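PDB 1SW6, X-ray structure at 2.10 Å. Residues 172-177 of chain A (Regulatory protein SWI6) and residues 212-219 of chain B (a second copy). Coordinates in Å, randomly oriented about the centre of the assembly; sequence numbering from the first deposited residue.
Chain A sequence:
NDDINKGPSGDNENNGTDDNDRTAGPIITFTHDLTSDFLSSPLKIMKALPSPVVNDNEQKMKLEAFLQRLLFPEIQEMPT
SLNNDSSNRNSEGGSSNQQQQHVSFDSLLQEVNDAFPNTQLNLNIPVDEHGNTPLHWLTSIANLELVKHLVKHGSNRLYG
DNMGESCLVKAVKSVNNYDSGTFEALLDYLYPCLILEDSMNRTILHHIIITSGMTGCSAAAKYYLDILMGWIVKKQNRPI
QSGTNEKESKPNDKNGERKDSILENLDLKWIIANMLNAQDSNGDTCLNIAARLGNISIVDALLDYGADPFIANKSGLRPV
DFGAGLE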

ATOM      1  N   VAL A 172      13.099   3.218   0.886  1.00 30.90           N
ATOM      2  CA  VAL A 172      13.716   2.859  -0.388  1.00 31.67           C
ATOM      3  C   VAL A 172      12.873   1.981  -1.302  1.00 32.95           C
ATOM      4  O   VAL A 172      13.295   1.664  -2.412  1.00 32.44           O
ATOM      5  CB  VAL A 172      15.110   2.218  -0.187  1.00 29.72           C
ATOM      6  CG1 VAL A 172      16.032   3.232   0.507  1.00 27.26           C
ATOM      7  CG2 VAL A 172      15.000   0.939   0.631  1.00 26.91           C
ATOM      8  N   LYS A 173      11.677   1.608  -0.855  1.00 33.55           N
ATOM      9  CA  LYS A 173      10.795   0.799  -1.691  1.00 34.64           C
ATOM     10  C   LYS A 173       9.723   1.650  -2.377  1.00 35.21           C
ATOM     11  O   LYS A 173       8.898   1.120  -3.129  1.00 35.74           O
ATOM     12  CB  LYS A 173      10.144  -0.320  -0.874  1.00 36.24           C
ATOM     13  CG  LYS A 173      11.131  -1.397  -0.463  1.00 39.33           C
ATOM     14  CD  LYS A 173      10.460  -2.519   0.310  1.00 43.69           C
ATOM     15  CE  LYS A 173       9.517  -3.322  -0.578  1.00 44.53           C
ATOM     16  NZ  LYS A 173       9.099  -4.562   0.123  1.00 48.57           N
ATOM     17  N   SER A 174       9.734   2.960  -2.116  1.00 34.16           N
ATOM     18  CA  SER A 174       8.790   3.892  -2.749  1.00 33.72           C
ATOM     19  C   SER A 174       9.590   5.095  -3.273  1.00 33.60           C
ATOM     20  O   SER A 174      10.704   5.362  -2.795  1.00 31.69           O
ATOM     21  CB  SER A 174       7.725   4.359  -1.751  1.00 34.44           C
ATOM     22  OG  SER A 174       8.265   5.251  -0.801  1.00 36.72           O
ATOM     23  N   VAL A 175       9.044   5.807  -4.257  1.00 32.78           N
ATOM     24  CA  VAL A 175       9.756   6.948  -4.830  1.00 33.49           C
ATOM     25  C   VAL A 175       9.505   8.220  -4.062  1.00 33.38           C
ATOM     26  O   VAL A 175      10.097   9.257  -4.358  1.00 35.36           O
ATOM     27  CB  VAL A 175       9.353   7.225  -6.295  1.00 34.83           C
ATOM     28  CG1 VAL A 175       9.497   5.968  -7.125  1.00 34.55           C
ATOM     29  CG2 VAL A 175       7.938   7.783  -6.349  1.00 33.21           C
ATOM     30  N   ASN A 176       8.630   8.136  -3.072  1.00 33.59           N
ATOM     31  CA  ASN A 176       8.255   9.288  -2.266  1.00 34.05           C
ATOM     32  C   ASN A 176       9.383  10.127  -1.672  1.00 34.36           C
ATOM     33  O   ASN A 176       9.322  11.355  -1.705  1.00 32.35           O
ATOM     34  CB  ASN A 176       7.308   8.833  -1.158  1.00 34.19           C
ATOM     35  CG  ASN A 176       6.000   8.302  -1.705  1.00 34.73           C
ATOM     36  OD1 ASN A 176       5.998   7.413  -2.564  1.00 37.37           O
ATOM     37  ND2 ASN A 176       4.880   8.841  -1.219  1.00 34.25           N
ATOM     38  N   ASN A 177      10.406   9.480  -1.118  1.00 34.44           N
ATOM     39  CA  ASN A 177      11.502  10.225  -0.512  1.00 34.99           C
ATOM     40  C   ASN A 177      12.434  10.870  -1.534  1.00 34.58           C
ATOM     41  O   ASN A 177      13.095  11.857  -1.243  1.00 35.94           O
ATOM     42  CB  ASN A 177      12.253   9.328   0.460  1.00 34.63           C
ATOM     43  CG  ASN A 177      11.547   9.234   1.807  1.00 34.36           C
ATOM     44  OD1 ASN A 177      11.733  10.087   2.655  1.00 35.37           O
ATOM     45  ND2 ASN A 177      10.716   8.218   1.989  1.00 32.94           N
TER
ATOM     46  N   SER B 212      -2.041   3.618  -3.907  1.00 33.82           N
ATOM     47  CA  SER B 212      -0.811   3.756  -4.675  1.00 33.73           C
ATOM     48  C   SER B 212       0.152   4.738  -4.021  1.00 34.04           C
ATOM     49  O   SER B 212       1.357   4.525  -4.032  1.00 34.12           O
ATOM     50  CB  SER B 212      -1.114   4.192  -6.115  1.00 32.47           C
ATOM     51  OG  SER B 212      -1.710   5.484  -6.143  1.00 33.63           O
ATOM     52  N   GLY B 213      -0.368   5.818  -3.451  1.00 35.63           N
ATOM     53  CA  GLY B 213       0.516   6.786  -2.820  1.00 36.70           C
ATOM     54  C   GLY B 213       1.239   6.260  -1.588  1.00 39.53           C
ATOM     55  O   GLY B 213       2.354   6.687  -1.277  1.00 39.38           O
ATOM     56  N   MET B 214       0.607   5.323  -0.888  1.00 41.31           N
ATOM     57  CA  MET B 214       1.186   4.757   0.325  1.00 44.99           C
ATOM     58  C   MET B 214       1.845   3.407   0.146  1.00 45.99           C
ATOM     59  O   MET B 214       2.374   2.855   1.096  1.00 46.33           O
ATOM     60  CB  MET B 214       0.125   4.637   1.403  1.00 45.88           C
ATOM     61  CG  MET B 214      -0.478   5.963   1.772  1.00 50.72           C
ATOM     62  SD  MET B 214      -1.653   5.739   3.081  1.00 53.86           S
ATOM     63  CE  MET B 214      -0.493   5.545   4.491  1.00 54.64           C
ATOM     64  N   THR B 215       1.799   2.855  -1.058  1.00 47.95           N
ATOM     65  CA  THR B 215       2.451   1.574  -1.286  1.00 49.72           C
ATOM     66  C   THR B 215       3.708   1.841  -2.107  1.00 50.06           C
ATOM     67  O   THR B 215       3.940   2.960  -2.563  1.00 50.22           O
ATOM     68  CB  THR B 215       1.546   0.593  -2.040  1.00 50.18           C
ATOM     69  OG1 THR B 215       0.244   0.584  -1.445  1.00 53.74           O
ATOM     70  CG2 THR B 215       2.110  -0.806  -1.933  1.00 53.05           C
ATOM     71  N   GLY B 216       4.515   0.814  -2.310  1.00 51.12           N
ATOM     72  CA  GLY B 216       5.744   1.013  -3.052  1.00 51.84           C
ATOM     73  C   GLY B 216       5.752   0.754  -4.544  1.00 51.96           C
ATOM     74  O   GLY B 216       4.717   0.693  -5.210  1.00 51.30           O
ATOM     75  N   CYS B 217       6.971   0.608  -5.051  1.00 51.91           N
ATOM     76  CA  CYS B 217       7.251   0.360  -6.451  1.00 51.97           C
ATOM     77  C   CYS B 217       6.916  -1.064  -6.865  1.00 51.93           C
ATOM     78  O   CYS B 217       6.693  -1.334  -8.045  1.00 51.84           O
ATOM     79  CB  CYS B 217       8.733   0.635  -6.711  1.00 53.06           C
ATOM     80  SG  CYS B 217       9.169   2.406  -6.672  1.00 55.37           S
ATOM     81  N   SER B 218       6.872  -1.972  -5.895  1.00 52.03           N
ATOM     82  CA  SER B 218       6.576  -3.371  -6.193  1.00 52.54           C
ATOM     83  C   SER B 218       5.082  -3.684  -6.180  1.00 51.90           C
ATOM     84  O   SER B 218       4.678  -4.821  -6.436  1.00 53.21           O
ATOM     85  CB  SER B 218       7.296  -4.295  -5.199  1.00 52.99           C
ATOM     86  OG  SER B 218       6.737  -4.187  -3.899  1.00 53.97           O
ATOM     87  N   ALA B 219       4.257  -2.687  -5.888  1.00 50.27           N
ATOM     88  CA  ALA B 219       2.820  -2.915  -5.850  1.00 49.84           C
ATOM     89  C   ALA B 219       2.135  -2.561  -7.166  1.00 48.61           C
ATOM     90  O   ALA B 219       2.404  -1.510  -7.760  1.00 49.08           O
ATOM     91  CB  ALA B 219       2.207  -2.122  -4.724  1.00 50.40           C
TER
HETATM   92  O   HOH W   1       4.184   5.868  -3.912  1.00 36.81           O

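The contact between these two copies of SWI6 is made mostly by loop and turn segments, with helical residues Asn A176 and Gly B213 also joining it. Chain A leaves a weakly bonded helical turn, passes through Ser A174 and Val A175, and enters another helix; chain B comes out of a helix and runs into a type I turn from Gly B216 to Ala B219. The closest CA atoms are those of Ser A174 and Gly B216, 4.2 Å apart, and the two stretches together bury 265 Å² against each other.

Val A172 lies out of reach, so the contact begins at Lys A173. Its carbonyl oxygen accepts the strongest hydrogen bond of the pairing, from Cys B217 N to Lys A173 O, at 2.8 Å and with a nearly straight N-H...O angle of 166°. Such a bond needs only backbone atoms, but it brings the chains so close that the neighbouring residue matters: Gly B216 CA lies 3.2 Å from Lys A173 O, and an ideally placed CB on Gly B216 would stand just 2.4 Å from that same oxygen, a clash. Glycine fits because it has no side chain to occupy that space. The end of the lysine side chain passes loosely by the turn, with Lys A173 CE 4.4 Å from Ser B218 OG; Lys A173 NZ is hydrogen-bonded elsewhere in the structure.

Ser A174 meets chain B through its CB, which sits 4.1 Å from Gly B216 CA, a van der Waals contact, while its hydroxyl is hydrogen-bonded elsewhere in the structure.

Val A175 supplies the apolar element. Its CG1 rests 3.6 Å from Cys B217 SG, where a branched hydrocarbon meets a large, polarizable sulfur. Cys B217 thus serves the contact twice, donating through its backbone and packing through its side chain, although its residue is also covalently bonded to a group elsewhere in the structure.

Asn A176 directs its CA-to-CB bond toward chain B, and its amide can both donate and accept. Asn A176 ND2 gives a weak hydrogen bond to Gly B213 O, 3.3 Å long and bent to 142°. At the other end of the amide, the oxygen of water 1 is placed to donate to Asn A176 OD1 at 2.7 Å and to Ser B212 O at 3.1 Å, which would link side chain to backbone across the contact, although it has more acceptors in reach than protons to give. Asn A177, beyond reach of chain B, carries chain A onward into its helix.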